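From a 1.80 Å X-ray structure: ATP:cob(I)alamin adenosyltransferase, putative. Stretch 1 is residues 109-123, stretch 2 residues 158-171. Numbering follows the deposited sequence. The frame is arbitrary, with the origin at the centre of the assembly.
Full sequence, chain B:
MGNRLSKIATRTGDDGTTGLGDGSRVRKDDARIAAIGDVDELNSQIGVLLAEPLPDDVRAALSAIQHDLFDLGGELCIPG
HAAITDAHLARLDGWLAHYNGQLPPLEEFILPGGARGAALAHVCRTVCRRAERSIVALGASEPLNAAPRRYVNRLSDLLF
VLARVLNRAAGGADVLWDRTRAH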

# COMPACT_ATOMS: atom_id res chain seq x y z
N PHE B 109 -14.23 16.31 -12.22
CA PHE B 109 -13.26 15.31 -11.79
C PHE B 109 -13.38 15.30 -10.28
O PHE B 109 -13.63 16.34 -9.67
CB PHE B 109 -11.83 15.71 -12.15
CG PHE B 109 -11.53 15.65 -13.61
CD1 PHE B 109 -11.39 16.82 -14.35
CD2 PHE B 109 -11.35 14.43 -14.25
CE1 PHE B 109 -11.07 16.77 -15.71
CE2 PHE B 109 -11.03 14.37 -15.60
CZ PHE B 109 -10.89 15.54 -16.33
N ILE B 110 -13.21 14.14 -9.66
CA ILE B 110 -13.30 14.09 -8.21
C ILE B 110 -11.96 13.70 -7.61
O ILE B 110 -11.11 13.09 -8.27
CB ILE B 110 -14.38 13.09 -7.73
CG1 ILE B 110 -13.98 11.66 -8.08
CG2 ILE B 110 -15.72 13.44 -8.36
CD1 ILE B 110 -14.96 10.64 -7.57
N LEU B 111 -11.76 14.08 -6.36
CA LEU B 111 -10.54 13.78 -5.63
C LEU B 111 -10.82 12.59 -4.73
O LEU B 111 -11.95 12.41 -4.26
CB LEU B 111 -10.12 14.99 -4.79
CG LEU B 111 -9.84 16.28 -5.57
CD1 LEU B 111 -9.50 17.41 -4.60
CD2 LEU B 111 -8.70 16.05 -6.54
N PRO B 112 -9.81 11.75 -4.47
CA PRO B 112 -10.03 10.59 -3.61
C PRO B 112 -10.23 11.00 -2.15
O PRO B 112 -9.36 11.62 -1.54
CB PRO B 112 -8.77 9.75 -3.83
CG PRO B 112 -7.71 10.79 -4.11
CD PRO B 112 -8.44 11.77 -5.02
N GLY B 113 -11.38 10.64 -1.59
CA GLY B 113 -11.66 10.99 -0.21
C GLY B 113 -13.14 11.10 0.09
O GLY B 113 -13.97 10.68 -0.71
N GLY B 114 -13.47 11.69 1.24
CA GLY B 114 -14.86 11.84 1.64
C GLY B 114 -15.07 11.11 2.95
O GLY B 114 -14.30 11.28 3.89
N ALA B 115 -16.12 10.29 3.03
CA ALA B 115 -16.38 9.53 4.25
C ALA B 115 -15.20 8.56 4.38
O ALA B 115 -14.59 8.19 3.38
CB ALA B 115 -17.69 8.76 4.13
N ARG B 116 -14.88 8.16 5.61
CA ARG B 116 -13.76 7.25 5.82
C ARG B 116 -13.83 6.00 4.94
O ARG B 116 -12.82 5.55 4.41
CB ARG B 116 -13.67 6.83 7.29
CG ARG B 116 -12.47 5.95 7.62
CD ARG B 116 -12.30 5.85 9.13
NE ARG B 116 -12.02 7.16 9.71
CZ ARG B 116 -12.38 7.54 10.93
NH1 ARG B 116 -13.04 6.70 11.72
NH2 ARG B 116 -12.08 8.75 11.37
N GLY B 117 -15.03 5.45 4.79
CA GLY B 117 -15.19 4.27 3.96
C GLY B 117 -14.87 4.54 2.50
O GLY B 117 -14.21 3.74 1.83
N ALA B 118 -15.37 5.66 1.98
CA ALA B 118 -15.12 6.02 0.59
C ALA B 118 -13.64 6.29 0.37
O ALA B 118 -13.09 5.96 -0.69
CB ALA B 118 -15.93 7.26 0.22
N ALA B 119 -12.99 6.89 1.36
CA ALA B 119 -11.57 7.19 1.27
C ALA B 119 -10.77 5.88 1.20
O ALA B 119 -9.83 5.75 0.42
CB ALA B 119 -11.12 8.01 2.47
N LEU B 120 -11.16 4.92 2.03
CA LEU B 120 -10.48 3.63 2.04
C LEU B 120 -10.71 2.91 0.71
O LEU B 120 -9.80 2.26 0.19
CB LEU B 120 -10.98 2.77 3.21
CG LEU B 120 -10.51 3.23 4.59
CD1 LEU B 120 -11.23 2.45 5.69
CD2 LEU B 120 -8.99 3.04 4.70
N ALA B 121 -11.91 3.05 0.16
CA ALA B 121 -12.22 2.42 -1.12
C ALA B 121 -11.29 2.97 -2.20
O ALA B 121 -10.88 2.24 -3.11
CB ALA B 121 -13.68 2.69 -1.49
N HIS B 122 -10.95 4.26 -2.10
CA HIS B 122 -10.06 4.88 -3.07
C HIS B 122 -8.63 4.35 -2.91
O HIS B 122 -7.90 4.23 -3.88
CB HIS B 122 -10.09 6.40 -2.95
CG HIS B 122 -11.20 7.04 -3.71
ND1 HIS B 122 -11.24 7.07 -5.09
CD2 HIS B 122 -12.34 7.64 -3.29
CE1 HIS B 122 -12.36 7.65 -5.49
NE2 HIS B 122 -13.04 8.01 -4.42
N VAL B 123 -8.25 4.04 -1.68
CA VAL B 123 -6.92 3.47 -1.45
C VAL B 123 -6.93 2.08 -2.10
O VAL B 123 -5.98 1.70 -2.78
CB VAL B 123 -6.60 3.34 0.06
CG1 VAL B 123 -5.40 2.41 0.27
CG2 VAL B 123 -6.28 4.73 0.64
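Stretch 2 158-171: LLFVLARVLNRAAG

Small side chains let antiparallel helices pack closely, and this pair is a clear example. Stretch 2 is helical from its first residue through Ala169 and runs antiparallel to helix 116-123, the two directions differing by 174° and the axes approaching to 7.8 Å. The backbones draw nearest where alanine meets alanine: the CA atoms of Ala118 and Ala163 are 4.1 Å apart, and Ala118 CB lies 3.2 Å from the carbonyl oxygen Ala163 O.

Ala121, which has the largest area covered in this contact, extends the same theme one turn on. Ala121 CB reaches Ala163 CB at 3.9 Å and Leu166 CD1 at 4.3 Å. Ala163 in turn places its CB over one face of the His122 ring, 3.3 Å from His122 NE2.

At the start of helix 116-123 the packing turns polar. The side chain of Asn167 (chi1 -90°) bonds to the loop with both ends of its amide: Asn167 OD1 accepts a hydrogen bond from Ala115 N at 2.8 Å, while Asn167 ND2 donates one to Gly113 O at 3.3 Å. Between them, Gly114 CA passes 3.3 Å from Asn167 OD1, where a CB would clash. Beyond the helix pairing, Ile110 CD1 touches Phe160 CZ at 3.3 Å.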

# COMPACT_ATOMS: atom_id res chain seq x y z
N LEU B 158 -14.80 -0.54 -10.36
CA LEU B 158 -15.83 -0.80 -9.37
C LEU B 158 -15.50 -0.18 -8.01
O LEU B 158 -16.40 0.27 -7.29
CB LEU B 158 -16.05 -2.32 -9.20
CG LEU B 158 -17.10 -2.72 -8.16
CD1 LEU B 158 -18.44 -2.07 -8.51
CD2 LEU B 158 -17.24 -4.24 -8.13
N LEU B 159 -14.23 -0.17 -7.65
CA LEU B 159 -13.83 0.42 -6.37
C LEU B 159 -14.08 1.93 -6.41
O LEU B 159 -14.46 2.54 -5.40
CB LEU B 159 -12.36 0.09 -6.08
CG LEU B 159 -12.18 -1.37 -5.65
CD1 LEU B 159 -10.71 -1.76 -5.64
CD2 LEU B 159 -12.80 -1.56 -4.25
N PHE B 160 -13.87 2.54 -7.58
CA PHE B 160 -14.12 3.96 -7.75
C PHE B 160 -15.62 4.19 -7.56
O PHE B 160 -16.05 5.09 -6.84
CB PHE B 160 -13.72 4.40 -9.16
CG PHE B 160 -14.02 5.84 -9.47
CD1 PHE B 160 -13.14 6.85 -9.07
CD2 PHE B 160 -15.17 6.19 -10.17
CE1 PHE B 160 -13.40 8.19 -9.38
CE2 PHE B 160 -15.45 7.52 -10.47
CZ PHE B 160 -14.56 8.53 -10.08
N VAL B 161 -16.42 3.35 -8.21
CA VAL B 161 -17.87 3.46 -8.13
C VAL B 161 -18.38 3.23 -6.72
O VAL B 161 -19.26 3.95 -6.24
CB VAL B 161 -18.55 2.45 -9.09
CG1 VAL B 161 -20.07 2.51 -8.93
CG2 VAL B 161 -18.16 2.78 -10.52
N LEU B 162 -17.82 2.24 -6.02
CA LEU B 162 -18.24 1.96 -4.66
C LEU B 162 -17.87 3.10 -3.73
O LEU B 162 -18.55 3.34 -2.73
CB LEU B 162 -17.64 0.64 -4.17
CG LEU B 162 -18.18 -0.63 -4.83
CD1 LEU B 162 -17.52 -1.83 -4.19
CD2 LEU B 162 -19.70 -0.71 -4.66
N ALA B 163 -16.79 3.81 -4.04
CA ALA B 163 -16.39 4.94 -3.20
C ALA B 163 -17.51 6.00 -3.27
O ALA B 163 -17.87 6.59 -2.26
CB ALA B 163 -15.07 5.53 -3.69
N ARG B 164 -18.04 6.23 -4.47
CA ARG B 164 -19.13 7.20 -4.64
C ARG B 164 -20.36 6.70 -3.89
O ARG B 164 -21.07 7.48 -3.25
CB ARG B 164 -19.46 7.39 -6.12
CG ARG B 164 -18.34 7.99 -6.96
CD ARG B 164 -18.82 8.30 -8.37
NE ARG B 164 -19.89 9.30 -8.35
CZ ARG B 164 -20.81 9.45 -9.30
NH1 ARG B 164 -20.81 8.66 -10.36
NH2 ARG B 164 -21.75 10.38 -9.18
N VAL B 165 -20.63 5.40 -3.99
CA VAL B 165 -21.77 4.80 -3.31
C VAL B 165 -21.64 5.01 -1.81
O VAL B 165 -22.62 5.33 -1.13
CB VAL B 165 -21.84 3.28 -3.58
CG1 VAL B 165 -22.87 2.63 -2.66
CG2 VAL B 165 -22.21 3.03 -5.03
N LEU B 166 -20.43 4.85 -1.28
CA LEU B 166 -20.18 5.01 0.15
C LEU B 166 -20.30 6.45 0.63
O LEU B 166 -20.70 6.69 1.78
CB LEU B 166 -18.81 4.43 0.53
CG LEU B 166 -18.76 2.90 0.45
CD1 LEU B 166 -17.36 2.40 0.79
CD2 LEU B 166 -19.78 2.31 1.42
N ASN B 167 -19.95 7.42 -0.21
CA ASN B 167 -20.09 8.81 0.20
C ASN B 167 -21.58 9.14 0.33
O ASN B 167 -21.99 9.85 1.25
CB ASN B 167 -19.41 9.75 -0.80
CG ASN B 167 -17.95 10.02 -0.46
OD1 ASN B 167 -17.60 10.16 0.71
ND2 ASN B 167 -17.10 10.10 -1.49
N ARG B 168 -22.38 8.61 -0.59
CA ARG B 168 -23.82 8.83 -0.58
C ARG B 168 -24.43 8.20 0.66
O ARG B 168 -25.24 8.81 1.37
CB ARG B 168 -24.46 8.20 -1.82
CG ARG B 168 -23.79 8.54 -3.13
CD ARG B 168 -24.25 9.87 -3.69
NE ARG B 168 -25.64 9.83 -4.13
CZ ARG B 168 -26.23 10.78 -4.84
NH1 ARG B 168 -25.55 11.86 -5.20
NH2 ARG B 168 -27.50 10.65 -5.20
N ALA B 169 -24.02 6.96 0.93
CA ALA B 169 -24.51 6.20 2.07
C ALA B 169 -24.25 6.92 3.39
O ALA B 169 -25.03 6.80 4.33
CB ALA B 169 -23.87 4.82 2.09
N ALA B 170 -23.14 7.65 3.45
CA ALA B 170 -22.77 8.37 4.67
C ALA B 170 -23.51 9.71 4.74
O ALA B 170 -23.37 10.45 5.72
CB ALA B 170 -21.27 8.60 4.71
N GLY B 171 -24.29 10.01 3.71
CA GLY B 171 -25.04 11.25 3.68
C GLY B 171 -24.22 12.40 3.15
O GLY B 171 -24.59 13.57 3.32